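Local coordinates for protein glycerophosphodiester phosphodiesterase (Thermotoga maritima, PDB 1O1Z) that belongs to the glycerophosphodiester phosphodiesterase family and folds as a single-chain TIM barrel of parallel strands surrounded by helices, at residues A[16-21]-A[221-226]; A[175-180]-A[201-206]; A[207-212]-A[227-232]. All blocks are in the same frame, centred on the assembly; numbering follows the deposited sequence.

Contact 1 (A[16-21]-A[221-226])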
loop_
_atom_site.group_PDB
_atom_site.type_symbol
_atom_site.label_atom_id
_atom_site.label_comp_id
_atom_site.label_asym_id
_atom_site.label_seq_id
_atom_site.Cartn_x
_atom_site.Cartn_y
_atom_site.Cartn_z
ATOM N N LEU A 16 -0.535 1.521 -9.091
ATOM C CA LEU A 16 -0.150 2.296 -7.913
ATOM C C LEU A 16 1.357 2.344 -7.809
ATOM O O LEU A 16 2.003 1.310 -7.905
ATOM C CB LEU A 16 -0.708 1.704 -6.631
ATOM C CG LEU A 16 -2.226 1.542 -6.511
ATOM C CD1 LEU A 16 -2.598 0.992 -5.116
ATOM C CD2 LEU A 16 -2.958 2.848 -6.803
ATOM N N GLY A 17 1.892 3.526 -7.561
ATOM C CA GLY A 17 3.319 3.701 -7.341
ATOM C C GLY A 17 3.707 3.292 -5.942
ATOM O O GLY A 17 3.249 3.887 -4.970
ATOM N N HIS A 18 4.551 2.270 -5.832
ATOM C CA HIS A 18 5.037 1.729 -4.573
ATOM C C HIS A 18 5.965 2.719 -3.884
ATOM O O HIS A 18 7.075 2.976 -4.365
ATOM C CB HIS A 18 5.792 0.433 -4.860
ATOM C CG HIS A 18 6.313 -0.242 -3.645
ATOM N ND1 HIS A 18 7.637 -0.581 -3.499
ATOM C CD2 HIS A 18 5.696 -0.618 -2.501
ATOM C CE1 HIS A 18 7.811 -1.164 -2.322
ATOM N NE2 HIS A 18 6.656 -1.192 -1.689
ATOM N N ARG A 19 5.483 3.312 -2.790
ATOM C CA ARG A 19 6.197 4.425 -2.154
ATOM C C ARG A 19 6.371 5.598 -3.123
ATOM O O ARG A 19 7.355 6.341 -3.091
ATOM C CB ARG A 19 7.520 3.942 -1.567
ATOM C CG ARG A 19 7.428 2.663 -0.802
ATOM C CD ARG A 19 8.704 2.255 -0.100
ATOM N NE ARG A 19 8.606 0.882 0.359
ATOM C CZ ARG A 19 9.624 0.115 0.697
ATOM N NH1 ARG A 19 10.861 0.577 0.686
ATOM N NH2 ARG A 19 9.405 -1.149 1.036
ATOM N N GLY A 20 5.374 5.793 -3.978
ATOM C CA GLY A 20 5.448 6.749 -5.071
ATOM C C GLY A 20 6.186 6.174 -6.273
ATOM O O GLY A 20 6.236 4.962 -6.443
ATOM N N TYR A 21 6.754 7.048 -7.108
ATOM C CA TYR A 21 7.542 6.617 -8.255
ATOM C C TYR A 21 8.951 6.373 -7.736
ATOM O O TYR A 21 9.880 7.139 -7.995
ATOM C CB TYR A 21 7.529 7.671 -9.355
ATOM C CG TYR A 21 7.994 7.207 -10.720
ATOM C CD1 TYR A 21 8.666 5.994 -10.893
ATOM C CD2 TYR A 21 7.769 7.984 -11.829
ATOM C CE1 TYR A 21 9.080 5.572 -12.123
ATOM C CE2 TYR A 21 8.182 7.575 -13.076
ATOM C CZ TYR A 21 8.831 6.371 -13.225
ATOM O OH TYR A 21 9.233 5.959 -14.482
ATOM N N GLY A 221 -5.181 -4.772 -10.014
ATOM C CA GLY A 221 -4.234 -3.730 -9.714
ATOM C C GLY A 221 -2.837 -4.249 -9.496
ATOM O O GLY A 221 -2.621 -5.416 -9.170
ATOM N N VAL A 222 -1.892 -3.334 -9.670
ATOM C CA VAL A 222 -0.472 -3.622 -9.496
ATOM C C VAL A 222 0.175 -2.510 -8.708
ATOM O O VAL A 222 -0.099 -1.345 -8.943
ATOM C CB VAL A 222 0.209 -3.854 -10.850
ATOM C CG1 VAL A 222 0.103 -2.624 -11.754
ATOM C CG2 VAL A 222 1.683 -4.271 -10.651
ATOM N N ILE A 223 1.031 -2.887 -7.760
ATOM C CA ILE A 223 1.841 -1.987 -6.997
ATOM C C ILE A 223 3.260 -2.158 -7.504
ATOM O O ILE A 223 3.812 -3.257 -7.463
ATOM C CB ILE A 223 1.694 -2.308 -5.488
ATOM C CG1 ILE A 223 0.248 -2.078 -5.039
ATOM C CG2 ILE A 223 2.716 -1.530 -4.666
ATOM C CD1 ILE A 223 -0.121 -2.739 -3.731
ATOM N N THR A 224 3.839 -1.095 -8.064
ATOM C CA THR A 224 5.105 -1.165 -8.767
ATOM C C THR A 224 5.976 0.037 -8.470
ATOM O O THR A 224 5.461 1.124 -8.228
ATOM C CB THR A 224 4.837 -1.212 -10.308
ATOM O OG1 THR A 224 6.080 -1.311 -11.024
ATOM C CG2 THR A 224 4.157 0.053 -10.825
ATOM N N ASP A 225 7.293 -0.152 -8.517
ATOM C CA ASP A 225 8.221 0.973 -8.466
ATOM C C ASP A 225 8.349 1.695 -9.825
ATOM O O ASP A 225 8.748 2.852 -9.889
ATOM C CB ASP A 225 9.602 0.516 -8.038
ATOM C CG ASP A 225 9.610 -0.248 -6.741
ATOM O OD1 ASP A 225 8.889 0.148 -5.798
ATOM O OD2 ASP A 225 10.365 -1.252 -6.570
ATOM N N GLU A 226 8.048 0.976 -10.900
ATOM C CA GLU A 226 8.284 1.417 -12.278
ATOM C C GLU A 226 7.004 1.957 -12.889
ATOM O O GLU A 226 6.393 1.358 -13.778
ATOM C CB GLU A 226 8.844 0.259 -13.097
ATOM C CG GLU A 226 10.235 -0.172 -12.679
ATOM C CD GLU A 226 11.346 0.764 -13.165
ATOM O OE1 GLU A 226 11.082 1.754 -13.901
ATOM O OE2 GLU A 226 12.513 0.507 -12.813
HETATM O O HOH W 1 10.790 -1.421 -3.871
HETATM O O HOH W 2 9.079 3.244 -15.091
#
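His18 and Asp225 form a His-carboxylate hydrogen bond across the ends of two parallel strands, just where the backbone pairing runs out. His18 ND1 donates to Asp225 OD1 over 2.7 Å. The carboxylate oxygen lies only 1° out of the imidazole plane and uses its syn lone pair, while the ring and carboxylate planes are turned 36° apart. CG of His18 is anti to the backbone N (chi1 -178°), and the two side chains lie side by side, pointing the same way. Arg19 CG lies over the centre of one ring face. Water 1 donates to Asp225 OD2 and accepts a weak bond from His18 ND1, tying the second carboxylate oxygen into the same group.

Behind this pair the backbones form a parallel ladder. Leu16 N gives its hydrogen to Val222 O (2.9 Å), Thr224 N to Leu16 O (3.0 Å) and His18 N to Thr224 O (2.8 Å), the last donor standing well above the carbonyl plane. Strand 14-18 is the first of the barrel and strand 221-224 the last, so the ladder is the seam that closes the TIM barrel. Leu16 and Ile223 point into the barrel beside Asn107; their side chains cross at a slant, CD1 of Leu16 4.2 Å from CG1 of Ile223. Ile223 CG2 also packs on His18 CB, at 3.7 Å.

Thr224 lies on the outer face against Phe230. Its OG1 accepts from Glu226 N in an ST turn and is hydrogen-bonded to Leu206 O as well. After the type II turn Gly17-Gly20, Tyr21 brings the edge of its ring to Asp225 O, with CD1 at 3.3 Å from that oxygen. Tyr21 OH is hydrogen-bonded to Glu228, and water 2 donates both to that hydroxyl and to Glu226 OE1.

Contact 2 (A[175-180]-A[201-206])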
loop_
_atom_site.group_PDB
_atom_site.type_symbol
_atom_site.label_atom_id
_atom_site.label_comp_id
_atom_site.label_asym_id
_atom_site.label_seq_id
_atom_site.Cartn_x
_atom_site.Cartn_y
_atom_site.Cartn_z
ATOM N N LEU A 175 -7.442 -7.934 -1.768
ATOM C CA LEU A 175 -6.374 -8.818 -1.320
ATOM C C LEU A 175 -5.118 -8.399 -2.055
ATOM O O LEU A 175 -5.149 -8.221 -3.262
ATOM C CB LEU A 175 -6.691 -10.259 -1.648
ATOM C CG LEU A 175 -7.959 -10.796 -0.991
ATOM C CD1 LEU A 175 -8.306 -12.185 -1.531
ATOM C CD2 LEU A 175 -7.817 -10.863 0.528
ATOM N N HIS A 176 -4.041 -8.205 -1.299
ATOM C CA HIS A 176 -2.785 -7.695 -1.830
ATOM C C HIS A 176 -1.791 -8.826 -1.715
ATOM O O HIS A 176 -1.286 -9.112 -0.635
ATOM C CB HIS A 176 -2.344 -6.475 -1.017
ATOM C CG HIS A 176 -3.309 -5.326 -1.073
ATOM N ND1 HIS A 176 -2.907 -4.017 -0.922
ATOM C CD2 HIS A 176 -4.657 -5.286 -1.257
ATOM C CE1 HIS A 176 -3.965 -3.219 -1.006
ATOM N NE2 HIS A 176 -5.043 -3.965 -1.200
ATOM N N VAL A 177 -1.550 -9.485 -2.836
ATOM C CA VAL A 177 -0.842 -10.762 -2.847
ATOM C C VAL A 177 0.503 -10.611 -3.551
ATOM O O VAL A 177 0.676 -9.839 -4.500
ATOM C CB VAL A 177 -1.694 -11.863 -3.489
ATOM C CG1 VAL A 177 -3.115 -11.858 -2.899
ATOM C CG2 VAL A 177 -1.784 -11.675 -4.913
ATOM N N PRO A 178 1.510 -11.321 -3.081
ATOM C CA PRO A 178 2.793 -11.307 -3.769
ATOM C C PRO A 178 2.622 -11.907 -5.146
ATOM O O PRO A 178 1.891 -12.869 -5.314
ATOM C CB PRO A 178 3.687 -12.179 -2.895
ATOM C CG PRO A 178 2.812 -12.821 -1.908
ATOM C CD PRO A 178 1.511 -12.173 -1.882
ATOM N N TYR A 179 3.284 -11.357 -6.151
ATOM C CA TYR A 179 3.100 -11.922 -7.496
ATOM C C TYR A 179 3.508 -13.396 -7.649
ATOM O O TYR A 179 3.011 -14.096 -8.527
ATOM C CB TYR A 179 3.783 -11.048 -8.560
ATOM C CG TYR A 179 5.260 -10.910 -8.429
ATOM C CD1 TYR A 179 6.126 -11.845 -8.981
ATOM C CD2 TYR A 179 5.821 -9.776 -7.819
ATOM C CE1 TYR A 179 7.489 -11.699 -8.893
ATOM C CE2 TYR A 179 7.179 -9.613 -7.755
ATOM C CZ TYR A 179 8.013 -10.569 -8.285
ATOM O OH TYR A 179 9.374 -10.400 -8.189
ATOM N N GLN A 180 4.398 -13.855 -6.778
ATOM C CA GLN A 180 4.839 -15.234 -6.750
ATOM C C GLN A 180 3.707 -16.208 -6.411
ATOM O O GLN A 180 3.819 -17.408 -6.698
ATOM C CB GLN A 180 5.997 -15.396 -5.767
ATOM C CG GLN A 180 7.270 -14.621 -6.173
ATOM C CD GLN A 180 7.381 -13.236 -5.569
ATOM O OE1 GLN A 180 6.396 -12.649 -5.112
ATOM N NE2 GLN A 180 8.607 -12.698 -5.560
ATOM N N ILE A 201 -8.181 -7.747 -6.560
ATOM C CA ILE A 201 -6.883 -8.378 -6.365
ATOM C C ILE A 201 -5.768 -7.448 -6.826
ATOM O O ILE A 201 -5.728 -7.075 -7.989
ATOM C CB ILE A 201 -6.809 -9.695 -7.200
ATOM C CG1 ILE A 201 -8.010 -10.634 -6.909
ATOM C CG2 ILE A 201 -5.452 -10.350 -6.994
ATOM C CD1 ILE A 201 -8.157 -11.066 -5.480
ATOM N N PHE A 202 -4.878 -7.081 -5.910
ATOM C CA PHE A 202 -3.681 -6.302 -6.214
ATOM C C PHE A 202 -2.485 -7.226 -6.052
ATOM O O PHE A 202 -2.459 -8.098 -5.165
ATOM C CB PHE A 202 -3.484 -5.127 -5.247
ATOM C CG PHE A 202 -4.369 -3.947 -5.499
ATOM C CD1 PHE A 202 -5.628 -3.887 -4.953
ATOM C CD2 PHE A 202 -3.901 -2.854 -6.256
ATOM C CE1 PHE A 202 -6.458 -2.797 -5.183
ATOM C CE2 PHE A 202 -4.746 -1.768 -6.487
ATOM C CZ PHE A 202 -6.013 -1.745 -5.929
ATOM N N VAL A 203 -1.494 -7.054 -6.912
ATOM C CA VAL A 203 -0.220 -7.747 -6.749
ATOM C C VAL A 203 0.908 -6.787 -6.441
ATOM O O VAL A 203 0.893 -5.668 -6.888
ATOM C CB VAL A 203 0.120 -8.644 -7.948
ATOM C CG1 VAL A 203 -0.943 -9.695 -8.101
ATOM C CG2 VAL A 203 0.296 -7.854 -9.217
ATOM N N TRP A 204 1.880 -7.236 -5.648
ATOM C CA TRP A 204 3.032 -6.420 -5.269
ATOM C C TRP A 204 4.286 -7.271 -5.130
ATOM O O TRP A 204 4.196 -8.488 -5.019
ATOM C CB TRP A 204 2.770 -5.741 -3.923
ATOM C CG TRP A 204 2.521 -6.743 -2.794
ATOM C CD1 TRP A 204 1.335 -7.309 -2.476
ATOM C CD2 TRP A 204 3.492 -7.325 -1.898
ATOM N NE1 TRP A 204 1.488 -8.192 -1.435
ATOM C CE2 TRP A 204 2.798 -8.215 -1.047
ATOM C CE3 TRP A 204 4.867 -7.172 -1.716
ATOM C CZ2 TRP A 204 3.426 -8.954 -0.044
ATOM C CZ3 TRP A 204 5.498 -7.909 -0.716
ATOM C CH2 TRP A 204 4.772 -8.791 0.107
ATOM N N THR A 205 5.479 -6.673 -5.141
ATOM C CA THR A 205 5.777 -5.384 -5.730
ATOM C C THR A 205 6.394 -5.745 -7.066
ATOM O O THR A 205 7.502 -6.291 -7.141
ATOM C CB THR A 205 6.809 -4.641 -4.880
ATOM O OG1 THR A 205 6.191 -4.208 -3.663
ATOM C CG2 THR A 205 7.252 -3.357 -5.602
ATOM N N LEU A 206 5.643 -5.489 -8.125
ATOM C CA LEU A 206 5.950 -6.092 -9.407
ATOM C C LEU A 206 6.613 -5.071 -10.317
ATOM O O LEU A 206 6.017 -4.044 -10.648
ATOM C CB LEU A 206 4.663 -6.649 -10.013
ATOM C CG LEU A 206 4.836 -7.356 -11.349
ATOM C CD1 LEU A 206 5.883 -8.461 -11.282
ATOM C CD2 LEU A 206 3.517 -7.870 -11.822
HETATM O O HOH W 3 6.224 -10.237 -3.809
#
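Leu175 and Ile201 open a tight parallel pairing in which Phe202 N bonds to Leu175 O and Val177 N to Phe202 O, each over 2.9 Å. Within the barrel, Phe202 CB lies over one face of the His176 ring, 4.2 Å from its centroid, while His176 NE2 is held by Ser174. On the outer face Leu175, Val177 and Ile201 are covered by helix 185-196, completing a beta-alpha-beta crossover.

Toward the C-terminal ends of the strands the residues are partly exposed, although the side chains still touch. Trp204 CG sits between the backbone N and the carbonyl carbon (chi1 60°). The indole lies against the neighbouring strand, with Pro178 CA over its five-membered ring. Tyr179 receives Leu206 CD1 on one face, 3.8 Å from the ring centroid, and Gln180 OE1 on the opposite one. Water 3 donates to both Gln180 OE1 and Trp204 O.

Trp204 NE1 bonds to His176 O over 3.0 Å in the indole plane, yet stands 68° out of the carbonyl plane. Despite that steep approach, the bond probably contributes to setting the indole's orientation, together with the CH-pi contact on its face.

Contact 3 (A[207-212]-A[227-232])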
loop_
_atom_site.group_PDB
_atom_site.type_symbol
_atom_site.label_atom_id
_atom_site.label_comp_id
_atom_site.label_asym_id
_atom_site.label_seq_id
_atom_site.Cartn_x
_atom_site.Cartn_y
_atom_site.Cartn_z
ATOM N N ASN A 207 7.839 -5.362 -10.721
ATOM C CA ASN A 207 8.585 -4.501 -11.629
ATOM C C ASN A 207 8.903 -5.167 -12.966
ATOM O O ASN A 207 9.481 -4.541 -13.849
ATOM C CB ASN A 207 9.859 -4.023 -10.939
ATOM C CG ASN A 207 9.574 -3.132 -9.754
ATOM O OD1 ASN A 207 8.604 -2.391 -9.749
ATOM N ND2 ASN A 207 10.436 -3.203 -8.735
ATOM N N ASP A 208 8.531 -6.431 -13.111
ATOM C CA ASP A 208 8.920 -7.267 -14.252
ATOM C C ASP A 208 7.753 -7.310 -15.234
ATOM O O ASP A 208 6.712 -7.890 -14.951
ATOM C CB ASP A 208 9.257 -8.675 -13.715
ATOM C CG ASP A 208 9.708 -9.650 -14.788
ATOM O OD1 ASP A 208 9.285 -9.497 -15.940
ATOM O OD2 ASP A 208 10.480 -10.614 -14.549
ATOM N N PRO A 209 7.897 -6.689 -16.407
ATOM C CA PRO A 209 6.777 -6.647 -17.356
ATOM C C PRO A 209 6.357 -7.992 -17.936
ATOM O O PRO A 209 5.209 -8.140 -18.394
ATOM C CB PRO A 209 7.284 -5.707 -18.479
ATOM C CG PRO A 209 8.700 -5.552 -18.288
ATOM C CD PRO A 209 9.082 -5.978 -16.906
ATOM N N GLU A 210 7.260 -8.959 -17.970
ATOM C CA GLU A 210 6.917 -10.270 -18.485
ATOM C C GLU A 210 6.010 -11.010 -17.524
ATOM O O GLU A 210 5.023 -11.608 -17.937
ATOM C CB GLU A 210 8.149 -11.096 -18.797
ATOM C CG GLU A 210 7.851 -12.500 -19.299
ATOM C CD GLU A 210 7.011 -12.558 -20.577
ATOM O OE1 GLU A 210 6.884 -11.544 -21.310
ATOM O OE2 GLU A 210 6.473 -13.651 -20.852
ATOM N N ILE A 211 6.334 -10.964 -16.239
ATOM C CA ILE A 211 5.446 -11.570 -15.242
ATOM C C ILE A 211 4.095 -10.863 -15.261
ATOM O O ILE A 211 3.051 -11.499 -15.219
ATOM C CB ILE A 211 6.072 -11.535 -13.854
ATOM C CG1 ILE A 211 7.283 -12.470 -13.801
ATOM C CG2 ILE A 211 5.037 -11.946 -12.777
ATOM C CD1 ILE A 211 8.128 -12.310 -12.566
ATOM N N TYR A 212 4.111 -9.545 -15.390
ATOM C CA TYR A 212 2.874 -8.779 -15.465
ATOM C C TYR A 212 1.994 -9.263 -16.614
ATOM O O TYR A 212 0.791 -9.445 -16.453
ATOM C CB TYR A 212 3.216 -7.298 -15.646
ATOM C CG TYR A 212 2.051 -6.326 -15.683
ATOM C CD1 TYR A 212 1.111 -6.294 -14.670
ATOM C CD2 TYR A 212 1.904 -5.428 -16.734
ATOM C CE1 TYR A 212 0.075 -5.378 -14.678
ATOM C CE2 TYR A 212 0.859 -4.508 -16.755
ATOM C CZ TYR A 212 -0.048 -4.490 -15.712
ATOM O OH TYR A 212 -1.093 -3.587 -15.697
ATOM N N VAL A 227 6.604 3.137 -12.409
ATOM C CA VAL A 227 5.310 3.679 -12.771
ATOM C C VAL A 227 5.115 3.924 -14.263
ATOM O O VAL A 227 4.124 3.476 -14.851
ATOM C CB VAL A 227 4.992 4.967 -11.978
ATOM C CG1 VAL A 227 3.713 5.591 -12.467
ATOM C CG2 VAL A 227 4.932 4.668 -10.498
ATOM N N GLU A 228 6.036 4.637 -14.918
ATOM C CA GLU A 228 5.842 4.936 -16.339
ATOM C C GLU A 228 5.765 3.666 -17.177
ATOM O O GLU A 228 4.959 3.564 -18.081
ATOM C CB GLU A 228 6.970 5.807 -16.902
ATOM C CG GLU A 228 7.018 7.235 -16.392
ATOM C CD GLU A 228 8.272 7.966 -16.874
ATOM O OE1 GLU A 228 8.187 8.620 -17.933
ATOM O OE2 GLU A 228 9.352 7.861 -16.226
ATOM N N LEU A 229 6.628 2.697 -16.871
ATOM C CA LEU A 229 6.630 1.422 -17.568
ATOM C C LEU A 229 5.244 0.785 -17.521
ATOM O O LEU A 229 4.687 0.414 -18.520
ATOM C CB LEU A 229 7.676 0.505 -16.943
ATOM C CG LEU A 229 7.747 -0.943 -17.429
ATOM C CD1 LEU A 229 7.948 -1.032 -18.916
ATOM C CD2 LEU A 229 8.858 -1.658 -16.650
ATOM N N PHE A 230 4.676 0.663 -16.324
ATOM C CA PHE A 230 3.447 -0.072 -16.171
ATOM C C PHE A 230 2.242 0.705 -16.684
ATOM O O PHE A 230 1.293 0.138 -17.242
ATOM C CB PHE A 230 3.300 -0.546 -14.713
ATOM C CG PHE A 230 4.060 -1.796 -14.438
ATOM C CD1 PHE A 230 5.436 -1.807 -14.426
ATOM C CD2 PHE A 230 3.390 -2.988 -14.224
ATOM C CE1 PHE A 230 6.154 -3.000 -14.225
ATOM C CE2 PHE A 230 4.095 -4.159 -14.000
ATOM C CZ PHE A 230 5.483 -4.159 -14.011
ATOM N N VAL A 231 2.299 2.019 -16.571
ATOM C CA VAL A 231 1.272 2.848 -17.197
ATOM C C VAL A 231 1.239 2.630 -18.713
ATOM O O VAL A 231 0.173 2.492 -19.304
ATOM C CB VAL A 231 1.449 4.334 -16.829
ATOM C CG1 VAL A 231 0.538 5.221 -17.695
ATOM C CG2 VAL A 231 1.180 4.548 -15.337
ATOM N N LYS A 232 2.410 2.546 -19.348
ATOM C CA LYS A 232 2.522 2.398 -20.803
ATOM C C LYS A 232 2.212 0.974 -21.285
ATOM O O LYS A 232 2.006 0.747 -22.478
ATOM C CB LYS A 232 3.891 2.873 -21.289
ATOM C CG LYS A 232 4.021 4.399 -21.198
ATOM C CD LYS A 232 5.271 4.963 -21.831
ATOM C CE LYS A 232 5.252 6.490 -21.771
ATOM N NZ LYS A 232 6.477 7.097 -22.335
HETATM O O HOH W 4 -0.932 -1.400 -17.084
#
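Tyr212 holds CG anti to its backbone N (chi1 -177°), whereas Phe230 carries CG anti to the carbonyl carbon (chi1 -82°). The two side chains slide past each other in opposite directions. Their rings form an edge-to-face pair, the edge of Phe230 turned to the face of Tyr212, with ring planes 53° apart. The centroids are separated by 4.7 Å. Phe230 CD2 stands over the centre of the tyrosine ring, and the neighbouring CE2 comes to 3.4 Å from Tyr212 CG.

Another part of the same phenyl rim meets the chain that leads into helix 209-215. There Phe230 CE1 approaches Asn207 O at 3.7 Å, and CZ lies 3.9 Å from Asp208 N, both backbone atoms being near the ring plane. Asp208 caps this helix, its OD1 accepting from Glu210 N and, more weakly, from Ile211 N. Nearer the surface, Leu229 CD2 rests on Pro209 CG at 4.2 Å.

The two helices belong to the outer layer of the barrel and follow one another in the chain with strand 221-224 between them. Both aromatic rings lie against Val222 of that strand, so the pair lies between the two helices and strand 221-224.

Water 4 supplies a polar link between the segments. It lies 2.6 Å from Tyr212 OH and donates to Phe230 O over 2.7 Å. With no direct hydrogen bond between the segments and contacts made mostly by carbon atoms, cohesion here probably comes largely from dispersion and the burial of apolar surface, perhaps aided by the weakly positive C-H groups of Phe230, those at CD2 and CE2 turned to the tyrosine face and the one at CE1 near Asn207 O.

How the contacts relate
Contacts 1 and 2, with centres about 11 Å apart, belong to one continuous sheet: strand 221-224 pairs with 14-18 on one edge and with 200-204 on the other. On that second edge Ile223 N lies 2.9 Å from Val203 O, a probable hydrogen bond. Contact 3 lies outside this wall, its centre about 10 Å from that of contact 1 and 13 Å from that of contact 2. Asn207 OD1 joins it to contact 1, at 2.9 Å from Asp225 N, and Phe230 CZ reaches Leu206 O of contact 2 at 3.4 Å. The sodium ion is bound elsewhere, by Ser123 and Arg126, which belong to none of the three contacts.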